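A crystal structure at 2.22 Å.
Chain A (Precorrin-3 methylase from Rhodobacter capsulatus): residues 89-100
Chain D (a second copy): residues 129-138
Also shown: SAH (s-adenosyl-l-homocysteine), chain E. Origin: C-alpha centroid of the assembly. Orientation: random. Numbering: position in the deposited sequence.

Chain A 89-100: PGVFAMASALFE
Chain D 129-138: AGAPLGHDFC

Two carbonyl oxygens come close across this contact with no proton between them, the Gly A90 C=O pointing at an oxygen whose own C=O bond runs across that line: Gly A90 O lies 3.2 Å from Leu D133 O, and no direct hydrogen bond joins the two stretches anywhere. The arrangement illustrates a general principle, that closely packed backbones can satisfy their polar groups through water rather than through each other. Water 1 donates to Gly A90 O at 3.0 Å and accepts from Leu D133 N at 2.9 Å. Water 2 accepts from Phe A92 N at 3.1 Å and donates to Leu D133 O at 2.6 Å. Each of the two oxygens thus accepts a hydrogen bond from a different water, and Gly A90 O also takes a CA-H...O contact from Gly D134 CA, 3.4 Å away with an angle of 150° at the hydrogen.

The register is set by two CA pairs, Gly A90 CA to Gly D134 CA at 5.1 Å and Ser A96 CA to Ala D131 CA at 5.4 Å, so the chain D segment is traversed backward as chain A advances. In chain A, a loop leads into a helix that continues beyond Glu A100. Gly A90 (phi/psi -96/9) and Val A91 (-119/96) precede Phe A92, which has a left-handed conformation at 45/57; Ala A93 is extended at -156/-159. The hydrogen bond from Ala A95 N to Pro A89 O, 3.0 Å, ties the loop to the first turn of the helix. Chain D leaves a helix at Gly D130 (130/-96), where a side chain would jam against the preceding carbonyl oxygen. A type I turn then runs from Ala D131 to Gly D134, with Gly D134 N hydrogen-bonded to Ala D131 O at 3.2 Å.

Glycine also permits the close approach at the turn's end. Gly D134 CA sits 3.8 Å from Ser A96 OG, and an ideal CB on that glycine would fall 2.3 Å from the same hydroxyl oxygen, a clash. The Ser A96 side chain, with chi1 at -110° between wells, has its hydroxyl hydrogen-bonded elsewhere in the structure.

Ala D131, its CA-to-CB bond pointing toward chain A, fits against the helix: its CB is 3.7 Å from Ser A96 N, 4.2 Å from Ala A95 CB and 3.9 Å from Phe A99 CD2. The ring of Phe A99 (chi1 m, chi2 -64°) also reaches Gly D130, with CE2 3.5 Å from Gly D130 C.

Phe A92 packs beyond the turn, against Gly D134 to Asp D136. Its CA-to-CB bond points sideways, but the m rotamer, with chi2 at -54°, brings the ring up against three atoms, all met obliquely: CD1 is 3.6 Å from Gly D134 O, CE1 is 3.6 Å from His D135 C, and CZ is 3.3 Å from the side-chain atom Asp D136 OD1. Nearby, Val A91 (chi1 t) meets the ring edge of Phe D137 (chi1 p), CG1 to CE2 at 4.4 Å, while Val A91 O accepts a hydrogen bond from SAH N at 2.8 Å.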

# COMPACT_ATOMS: atom_id res chain seq x y z
N PRO A 89 1.19 -2.86 9.28
CA PRO A 89 1.13 -2.20 10.61
C PRO A 89 1.38 -0.68 10.61
O PRO A 89 1.18 -0.01 11.64
CB PRO A 89 2.21 -2.93 11.43
CG PRO A 89 3.18 -3.42 10.43
CD PRO A 89 2.43 -3.65 9.11
N GLY A 90 1.81 -0.16 9.46
CA GLY A 90 2.06 1.26 9.29
C GLY A 90 0.86 1.97 8.68
O GLY A 90 0.94 3.16 8.31
N VAL A 91 -0.25 1.26 8.57
CA VAL A 91 -1.43 1.80 7.91
C VAL A 91 -2.60 1.85 8.92
O VAL A 91 -3.30 0.84 9.15
CB VAL A 91 -1.77 1.01 6.61
CG1 VAL A 91 -3.02 1.59 5.93
CG2 VAL A 91 -0.60 1.05 5.63
N PHE A 92 -2.79 3.02 9.53
CA PHE A 92 -3.85 3.20 10.55
C PHE A 92 -3.85 2.04 11.53
O PHE A 92 -4.86 1.35 11.68
CB PHE A 92 -5.23 3.36 9.88
CG PHE A 92 -5.24 4.39 8.80
CD1 PHE A 92 -4.79 5.70 9.07
CD2 PHE A 92 -5.68 4.07 7.52
CE1 PHE A 92 -4.77 6.66 8.07
CE2 PHE A 92 -5.67 5.03 6.51
CZ PHE A 92 -5.20 6.33 6.78
N ALA A 93 -2.70 1.82 12.18
CA ALA A 93 -2.46 0.59 12.95
C ALA A 93 -1.40 0.79 14.02
O ALA A 93 -1.14 1.92 14.41
CB ALA A 93 -2.12 -0.60 12.01
N MET A 94 -0.80 -0.29 14.49
CA MET A 94 -0.06 -0.28 15.75
C MET A 94 1.39 0.28 15.70
O MET A 94 1.95 0.63 16.75
CB MET A 94 -0.10 -1.68 16.38
CG MET A 94 -1.36 -1.98 17.20
SD MET A 94 -1.58 -0.87 18.62
CE MET A 94 -0.11 -1.19 19.58
N ALA A 95 1.99 0.34 14.52
CA ALA A 95 3.37 0.83 14.42
C ALA A 95 3.49 2.27 14.93
O ALA A 95 4.38 2.57 15.74
CB ALA A 95 3.93 0.67 13.02
N SER A 96 2.59 3.14 14.47
CA SER A 96 2.45 4.53 14.96
C SER A 96 2.35 4.67 16.48
O SER A 96 3.07 5.46 17.10
CB SER A 96 1.20 5.17 14.37
OG SER A 96 1.55 6.16 13.44
N ALA A 97 1.40 3.93 17.05
CA ALA A 97 1.16 3.90 18.47
C ALA A 97 2.37 3.42 19.27
O ALA A 97 2.60 3.90 20.37
CB ALA A 97 -0.01 2.99 18.76
N LEU A 98 3.11 2.47 18.73
CA LEU A 98 4.33 2.02 19.40
C LEU A 98 5.34 3.16 19.50
O LEU A 98 5.97 3.34 20.56
CB LEU A 98 4.95 0.78 18.73
CG LEU A 98 6.34 0.33 19.21
CD1 LEU A 98 6.28 -0.13 20.67
CD2 LEU A 98 6.93 -0.77 18.32
N PHE A 99 5.48 3.92 18.43
CA PHE A 99 6.42 5.03 18.41
C PHE A 99 5.90 6.20 19.25
O PHE A 99 6.70 6.90 19.90
CB PHE A 99 6.82 5.44 16.99
CG PHE A 99 7.54 4.35 16.26
CD1 PHE A 99 8.76 3.91 16.71
CD2 PHE A 99 6.96 3.73 15.16
CE1 PHE A 99 9.42 2.88 16.06
CE2 PHE A 99 7.61 2.71 14.51
CZ PHE A 99 8.82 2.27 14.95
N GLU A 100 4.58 6.36 19.29
CA GLU A 100 3.98 7.23 20.31
C GLU A 100 4.24 6.79 21.77
O GLU A 100 4.59 7.63 22.59
CB GLU A 100 2.49 7.46 20.09
CG GLU A 100 2.21 8.40 18.95
CD GLU A 100 0.73 8.45 18.56
OE1 GLU A 100 0.39 7.88 17.50
OE2 GLU A 100 -0.06 9.07 19.32
N ALA D 129 11.70 2.87 8.26
CA ALA D 129 11.91 4.16 8.90
C ALA D 129 11.15 4.27 10.20
O ALA D 129 11.55 5.04 11.07
CB ALA D 129 11.51 5.29 7.98
N GLY D 130 10.10 3.46 10.36
CA GLY D 130 9.24 3.50 11.54
C GLY D 130 7.78 3.58 11.17
O GLY D 130 7.15 2.57 10.91
N ALA D 131 7.21 4.77 11.13
CA ALA D 131 5.80 4.88 10.74
C ALA D 131 5.41 6.20 10.07
O ALA D 131 4.40 6.79 10.43
CB ALA D 131 4.91 4.61 11.93
N PRO D 132 6.17 6.64 9.06
CA PRO D 132 5.87 7.96 8.47
C PRO D 132 4.53 8.00 7.65
O PRO D 132 4.03 9.07 7.30
CB PRO D 132 7.05 8.18 7.53
CG PRO D 132 7.45 6.76 7.10
CD PRO D 132 7.24 5.92 8.33
N LEU D 133 3.96 6.85 7.37
CA LEU D 133 2.73 6.83 6.58
C LEU D 133 1.53 6.47 7.45
O LEU D 133 0.49 6.06 6.96
CB LEU D 133 2.89 5.91 5.36
CG LEU D 133 4.01 6.30 4.37
CD1 LEU D 133 3.90 5.52 3.03
CD2 LEU D 133 3.98 7.80 4.08
N GLY D 134 1.69 6.63 8.75
CA GLY D 134 0.68 6.20 9.72
C GLY D 134 -0.60 7.01 9.75
O GLY D 134 -1.58 6.61 10.38
N HIS D 135 -0.58 8.15 9.07
CA HIS D 135 -1.77 8.99 8.85
C HIS D 135 -2.08 9.02 7.36
O HIS D 135 -1.29 8.52 6.55
CB HIS D 135 -1.47 10.44 9.26
CG HIS D 135 -1.76 10.75 10.70
ND1 HIS D 135 -1.13 10.12 11.75
CD2 HIS D 135 -2.59 11.67 11.25
CE1 HIS D 135 -1.57 10.61 12.89
NE2 HIS D 135 -2.46 11.56 12.62
N ASP D 136 -3.21 9.64 7.02
CA ASP D 136 -3.66 9.83 5.63
C ASP D 136 -2.46 10.17 4.76
O ASP D 136 -1.65 11.06 5.07
CB ASP D 136 -4.74 10.93 5.50
CG ASP D 136 -6.06 10.61 6.25
OD1 ASP D 136 -6.38 9.43 6.56
OD2 ASP D 136 -6.82 11.57 6.52
N PHE D 137 -2.34 9.44 3.66
CA PHE D 137 -1.19 9.59 2.80
C PHE D 137 -1.59 9.40 1.35
O PHE D 137 -2.65 8.86 1.06
CB PHE D 137 -0.07 8.61 3.20
CG PHE D 137 -0.41 7.15 3.03
CD1 PHE D 137 0.01 6.45 1.91
CD2 PHE D 137 -1.10 6.47 4.01
CE1 PHE D 137 -0.28 5.07 1.75
CE2 PHE D 137 -1.39 5.09 3.87
CZ PHE D 137 -0.97 4.40 2.72
N CYS D 138 -0.71 9.81 0.46
CA CYS D 138 -0.96 9.63 -0.96
C CYS D 138 0.28 9.10 -1.66
O CYS D 138 1.40 9.19 -1.12
CB CYS D 138 -1.40 10.95 -1.58
SG CYS D 138 -0.11 12.16 -1.67
N SAH E . -3.59 -1.91 9.07
CA SAH E . -4.86 -2.19 8.32
CB SAH E . -5.85 -1.02 8.47
CG SAH E . -6.49 -1.01 9.86
SD SAH E . -8.01 -0.10 9.92
C SAH E . -4.44 -2.34 6.91
O SAH E . -3.29 -2.00 6.67
OXT SAH E . -5.17 -2.77 5.99
C5' SAH E . -9.22 -1.37 9.64
C4' SAH E . -10.05 -1.08 8.37
O4' SAH E . -9.34 -1.58 7.23
C3' SAH E . -11.44 -1.74 8.29
O3' SAH E . -12.51 -0.92 8.81
C2' SAH E . -11.65 -1.92 6.81
O2' SAH E . -12.06 -0.69 6.17
C1' SAH E . -10.25 -2.22 6.31
N9 SAH E . -10.00 -3.67 6.22
C8 SAH E . -9.15 -4.40 6.97
N7 SAH E . -9.18 -5.71 6.58
C5 SAH E . -10.05 -5.83 5.55
C6 SAH E . -10.56 -6.92 4.65
N6 SAH E . -10.14 -8.21 4.77
N1 SAH E . -11.48 -6.60 3.71
C2 SAH E . -11.93 -5.33 3.57
N3 SAH E . -11.51 -4.31 4.35
C4 SAH E . -10.59 -4.49 5.33
O HOH W 1 3.74 4.13 8.34
O HOH W 2 -1.86 5.15 7.54